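Local coordinates for protein serpin (PDB 5HGC) that probably inhibits serine endopeptidases and binds cortisol in a pocket of its serpin fold, at residues V203-Q208 and N270-K275; F276-S281 and G371-P376. One frame throughout, in Å; residues are numbered along the deposited sequence.

Overall arrangement
Both contacts use the long strand 265-283, which passes from sheet C into sheet A of the serpin fold. Interaction 1 pairs its residues 270-275 with strand 200-209 by backbone hydrogen bonds; interaction 2 sets its later part against the end of strand 366-373, in sheet B, through apolar side chains. Their centres are about 16 Å apart, and they meet where Val203 CG2 lies 3.6 Å from Pro376 CG. Cortisol occupies a separate pocket whose residues include Phe236, Phe360 and Asn365. None of the four segments contributes a residue to it, but strand 366-373 of interaction 2 pairs with strand 355-361, which carries Phe360.

Interaction 1 (V203-Q208 and N270-K275); sequences VPMMYQ and NLYFPK
Sheet C of the serpin holds this antiparallel ladder, in which Met206 faces Phe273 and Gln208 faces Leu271 as hydrogen-bonded pairs. Met206 N donates a hydrogen bond to Phe273 O at 2.7 Å, and Phe273 N returns a bond to Met206 O. Gln208 and Leu271 exchange a second such pair. Near the strand end, Lys275 N bonds to Pro204 O at 2.7 Å.

The side chains alternate between two faces. On one, Tyr207 CD1 lies over a face of the Tyr272 ring, offset toward its rim and 3.3 Å from CZ; the ring planes are 46° apart. With CG anti to its backbone N (chi1 171°), Tyr207 runs alongside Asn270 and donates its OH to Asn270 OD1 at 2.6 Å; OD1 lies at the ring's edge, near its plane, and the amide is turned only 22° from the ring. Met205 continues this face: its CG reaches the edge of the Tyr272 ring, and the bend at chi2 lays SD 3.6 Å from Pro274 N. In serpin nomenclature 203-208 is part of s3C and 270-275 of s2C; from s4C, beyond s3C, Arg191 makes a cation-pi contact with Tyr272, and from s1C, beyond s2C, Ile349 pairs with the backbone of Asn270 and Tyr272. On the other face, Met206 CE meets the edge of the Phe273 ring, 3.8 Å from CD2, while Met206 CG packs 3.7 Å from Lys275 CB.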
loop_
_atom_site.group_PDB
_atom_site.type_symbol
_atom_site.label_atom_id
_atom_site.label_comp_id
_atom_site.label_asym_id
_atom_site.label_seq_id
_atom_site.Cartn_x
_atom_site.Cartn_y
_atom_site.Cartn_z
ATOM N N VAL A 203 17.360 7.202 16.101
ATOM C CA VAL A 203 16.757 6.093 15.391
ATOM C C VAL A 203 17.837 5.016 15.300
ATOM O O VAL A 203 19.006 5.352 15.156
ATOM C CB VAL A 203 16.286 6.565 13.980
ATOM C CG1 VAL A 203 17.466 6.777 13.045
ATOM C CG2 VAL A 203 15.338 5.565 13.356
ATOM N N PRO A 204 17.477 3.727 15.431
ATOM C CA PRO A 204 18.545 2.747 15.167
ATOM C C PRO A 204 18.847 2.677 13.651
ATOM O O PRO A 204 18.018 2.223 12.848
ATOM C CB PRO A 204 17.997 1.417 15.732
ATOM C CG PRO A 204 16.526 1.626 15.905
ATOM C CD PRO A 204 16.266 3.118 16.007
ATOM N N MET A 205 20.027 3.177 13.284
ATOM C CA MET A 205 20.460 3.274 11.899
ATOM C C MET A 205 21.257 2.024 11.522
ATOM O O MET A 205 22.284 1.732 12.125
ATOM C CB MET A 205 21.274 4.538 11.743
ATOM C CG MET A 205 21.630 4.871 10.321
ATOM S SD MET A 205 20.206 5.448 9.397
ATOM C CE MET A 205 19.838 7.111 9.991
ATOM N N MET A 206 20.718 1.243 10.580
ATOM C CA MET A 206 21.353 0.007 10.148
ATOM C C MET A 206 22.416 0.391 9.156
ATOM O O MET A 206 22.377 1.511 8.621
ATOM C CB MET A 206 20.365 -0.911 9.478
ATOM C CG MET A 206 19.078 -1.105 10.242
ATOM S SD MET A 206 18.086 -2.365 9.418
ATOM C CE MET A 206 17.271 -1.497 8.053
ATOM N N TYR A 207 23.358 -0.530 8.927
ATOM C CA TYR A 207 24.545 -0.302 8.122
ATOM C C TYR A 207 24.879 -1.537 7.355
ATOM O O TYR A 207 24.859 -2.678 7.878
ATOM C CB TYR A 207 25.784 0.081 8.976
ATOM C CG TYR A 207 27.048 0.107 8.138
ATOM C CD1 TYR A 207 27.305 1.186 7.276
ATOM C CD2 TYR A 207 27.974 -0.984 8.151
ATOM C CE1 TYR A 207 28.431 1.223 6.478
ATOM C CE2 TYR A 207 29.121 -0.965 7.340
ATOM C CZ TYR A 207 29.343 0.150 6.496
ATOM O OH TYR A 207 30.429 0.192 5.618
ATOM N N GLN A 208 25.276 -1.297 6.122
ATOM C CA GLN A 208 25.751 -2.351 5.264
ATOM C C GLN A 208 26.673 -1.749 4.194
ATOM O O GLN A 208 26.461 -0.623 3.711
ATOM C CB GLN A 208 24.520 -2.976 4.643
ATOM C CG GLN A 208 24.718 -4.323 4.038
ATOM C CD GLN A 208 23.574 -4.697 3.126
ATOM O OE1 GLN A 208 23.812 -5.434 2.175
ATOM N NE2 GLN A 208 22.331 -4.191 3.385
ATOM N N ASN A 270 28.575 2.599 1.054
ATOM C CA ASN A 270 28.205 2.496 2.437
ATOM C C ASN A 270 26.786 2.966 2.544
ATOM O O ASN A 270 26.467 4.099 2.087
ATOM C CB ASN A 270 29.110 3.390 3.246
ATOM C CG ASN A 270 30.524 2.884 3.204
ATOM O OD1 ASN A 270 30.780 1.734 3.572
ATOM N ND2 ASN A 270 31.426 3.680 2.646
ATOM N N LEU A 271 25.942 2.084 3.092
ATOM C CA LEU A 271 24.495 2.320 3.156
ATOM C C LEU A 271 24.076 2.335 4.602
ATOM O O LEU A 271 24.382 1.388 5.365
ATOM C CB LEU A 271 23.678 1.308 2.341
ATOM C CG LEU A 271 22.173 1.612 2.226
ATOM C CD1 LEU A 271 21.808 2.949 1.571
ATOM C CD2 LEU A 271 21.496 0.439 1.502
ATOM N N TYR A 272 23.421 3.440 4.953
ATOM C CA TYR A 272 22.868 3.640 6.246
ATOM C C TYR A 272 21.376 3.816 6.072
ATOM O O TYR A 272 20.906 4.687 5.319
ATOM C CB TYR A 272 23.482 4.866 6.918
ATOM C CG TYR A 272 24.902 4.668 7.361
ATOM C CD1 TYR A 272 25.195 4.147 8.629
ATOM C CD2 TYR A 272 25.963 5.015 6.523
ATOM C CE1 TYR A 272 26.505 3.960 9.043
ATOM C CE2 TYR A 272 27.267 4.838 6.926
ATOM C CZ TYR A 272 27.532 4.312 8.183
ATOM O OH TYR A 272 28.834 4.103 8.552
ATOM N N PHE A 273 20.624 2.977 6.768
ATOM C CA PHE A 273 19.171 2.957 6.608
ATOM C C PHE A 273 18.502 2.644 7.919
ATOM O O PHE A 273 18.929 1.738 8.582
ATOM C CB PHE A 273 18.731 1.972 5.528
ATOM C CG PHE A 273 17.303 2.144 5.142
ATOM C CD1 PHE A 273 16.899 3.268 4.443
ATOM C CD2 PHE A 273 16.346 1.214 5.538
ATOM C CE1 PHE A 273 15.576 3.467 4.094
ATOM C CE2 PHE A 273 14.994 1.397 5.208
ATOM C CZ PHE A 273 14.606 2.530 4.478
ATOM N N PRO A 274 17.473 3.404 8.317
ATOM C CA PRO A 274 16.945 3.157 9.679
ATOM C C PRO A 274 16.200 1.784 9.869
ATOM O O PRO A 274 15.518 1.330 8.957
ATOM C CB PRO A 274 15.987 4.323 9.889
ATOM C CG PRO A 274 15.592 4.766 8.537
ATOM C CD PRO A 274 16.786 4.532 7.661
ATOM N N LYS A 275 16.428 1.115 11.004
ATOM C CA LYS A 275 15.537 0.093 11.517
ATOM C C LYS A 275 14.341 0.813 12.113
ATOM O O LYS A 275 14.494 1.572 13.050
ATOM C CB LYS A 275 16.223 -0.741 12.593
ATOM C CG LYS A 275 15.291 -1.710 13.319
ATOM C CD LYS A 275 15.987 -2.528 14.401
ATOM C CE LYS A 275 15.025 -2.874 15.536
ATOM N NZ LYS A 275 15.678 -3.817 16.476
#

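Interaction 2 (F276-S281 and G371-P376); sequences FSISGS and GKIVNP
Phe276 meets Pro376 and Ile373 where strand s6A of the serpin's sheet A passes the end of s5B in sheet B. Its CB lies 3.9 Å from Pro376 CB and also close to Pro376 O. CG keeps to the same proline, 4.1 Å from Pro376 CB. Chi1 of 79° puts CG between the backbone N and the carbonyl carbon, and from there the ring extends past the proline to Ile373. At the far end CE2 touches Ile373 CG1 at 3.7 Å, and the tip, CZ, stays within 3.9 Å of that same methylene. The two side chains cross at a slant.

Two residues on, Ile278 points to the same side of the strand. Its extended chain, CG1 anti to the backbone N (chi1 -163°), carries CD1 to 4.1 Å from Ile373 CG1, so this one carbon serves both residues of the strand. Phe355, of the neighbouring strand s4B, also packs on Ile373. Ser277 turns the other way, and its OG is hydrogen-bonded to Asp324 of s5A. Beside the apolar cluster a water bridges the two backbones, accepting from Ser277 N at 3.2 Å and donating to Pro376 O at 3.0 Å.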
loop_
_atom_site.group_PDB
_atom_site.type_symbol
_atom_site.label_atom_id
_atom_site.label_comp_id
_atom_site.label_asym_id
_atom_site.label_seq_id
_atom_site.Cartn_x
_atom_site.Cartn_y
_atom_site.Cartn_z
ATOM N N PHE A 276 13.151 0.556 11.578
ATOM C CA PHE A 276 11.917 1.195 12.035
ATOM C C PHE A 276 10.617 0.380 11.682
ATOM O O PHE A 276 10.653 -0.648 10.971
ATOM C CB PHE A 276 11.857 2.600 11.448
ATOM C CG PHE A 276 11.422 2.630 10.009
ATOM C CD1 PHE A 276 12.292 2.240 9.001
ATOM C CD2 PHE A 276 10.115 3.024 9.654
ATOM C CE1 PHE A 276 11.904 2.239 7.664
ATOM C CE2 PHE A 276 9.729 3.059 8.302
ATOM C CZ PHE A 276 10.621 2.663 7.309
ATOM N N SER A 277 9.473 0.869 12.170
ATOM C CA SER A 277 8.133 0.280 11.916
ATOM C C SER A 277 7.252 1.422 11.653
ATOM O O SER A 277 7.421 2.463 12.279
ATOM C CB SER A 277 7.602 -0.389 13.171
ATOM O OG SER A 277 8.460 -1.451 13.510
ATOM N N ILE A 278 6.278 1.236 10.775
ATOM C CA ILE A 278 5.336 2.306 10.478
ATOM C C ILE A 278 3.880 1.794 10.235
ATOM O O ILE A 278 3.716 0.744 9.633
ATOM C CB ILE A 278 5.903 3.212 9.341
ATOM C CG1 ILE A 278 5.137 4.557 9.308
ATOM C CG2 ILE A 278 5.965 2.457 8.015
ATOM C CD1 ILE A 278 5.588 5.522 8.226
ATOM N N SER A 279 2.861 2.532 10.731
ATOM C CA SER A 279 1.421 2.297 10.456
ATOM C C SER A 279 0.862 3.473 9.726
ATOM O O SER A 279 1.199 4.599 10.026
ATOM C CB SER A 279 0.583 2.246 11.738
ATOM O OG SER A 279 0.750 1.051 12.420
ATOM N N GLY A 280 -0.052 3.236 8.815
ATOM C CA GLY A 280 -0.903 4.310 8.355
ATOM C C GLY A 280 -2.331 3.810 8.554
ATOM O O GLY A 280 -2.629 2.616 8.316
ATOM N N SER A 281 -3.212 4.704 8.992
ATOM C CA SER A 281 -4.581 4.301 9.308
ATOM C C SER A 281 -5.496 5.375 8.836
ATOM O O SER A 281 -5.471 6.441 9.382
ATOM C CB SER A 281 -4.724 4.127 10.804
ATOM O OG SER A 281 -5.809 3.271 11.041
ATOM N N GLY A 371 5.301 4.796 1.238
ATOM C CA GLY A 371 5.621 5.363 2.529
ATOM C C GLY A 371 6.295 6.688 2.274
ATOM O O GLY A 371 7.104 6.826 1.355
ATOM N N LYS A 372 5.943 7.682 3.068
ATOM C CA LYS A 372 6.685 8.901 3.135
ATOM C C LYS A 372 7.014 8.912 4.602
ATOM O O LYS A 372 6.109 8.992 5.429
ATOM C CB LYS A 372 5.798 10.098 2.722
ATOM C CG LYS A 372 6.492 11.391 3.020
ATOM C CD LYS A 372 5.656 12.569 2.701
ATOM C CE LYS A 372 6.315 13.808 3.314
ATOM N NZ LYS A 372 5.559 15.015 2.869
ATOM N N ILE A 373 8.289 8.733 4.928
ATOM C CA ILE A 373 8.743 8.644 6.308
ATOM C C ILE A 373 9.392 9.979 6.628
ATOM O O ILE A 373 10.490 10.246 6.154
ATOM C CB ILE A 373 9.757 7.491 6.523
ATOM C CG1 ILE A 373 9.132 6.097 6.235
ATOM C CG2 ILE A 373 10.198 7.432 7.983
ATOM C CD1 ILE A 373 8.501 5.847 4.888
ATOM N N VAL A 374 8.691 10.840 7.366
ATOM C CA VAL A 374 9.292 12.070 7.882
ATOM C C VAL A 374 9.853 11.830 9.296
ATOM O O VAL A 374 10.786 12.490 9.717
ATOM C CB VAL A 374 8.364 13.330 7.753
ATOM C CG1 VAL A 374 7.341 13.156 6.638
ATOM C CG2 VAL A 374 7.609 13.645 9.017
ATOM N N ASN A 375 9.312 10.865 10.025
ATOM C CA ASN A 375 9.813 10.607 11.362
ATOM C C ASN A 375 9.681 9.126 11.708
ATOM O O ASN A 375 8.628 8.670 12.083
ATOM C CB ASN A 375 9.104 11.530 12.348
ATOM C CG ASN A 375 9.595 11.398 13.783
ATOM O OD1 ASN A 375 10.252 10.418 14.220
ATOM N ND2 ASN A 375 9.220 12.388 14.553
ATOM N N PRO A 376 10.789 8.371 11.609
ATOM C CA PRO A 376 10.702 6.948 11.827
ATOM C C PRO A 376 10.545 6.544 13.312
ATOM O O PRO A 376 10.557 5.344 13.617
ATOM C CB PRO A 376 12.037 6.442 11.248
ATOM C CG PRO A 376 13.009 7.558 11.456
ATOM C CD PRO A 376 12.188 8.809 11.353
HETATM O O HOH W 1 10.208 2.613 14.729
#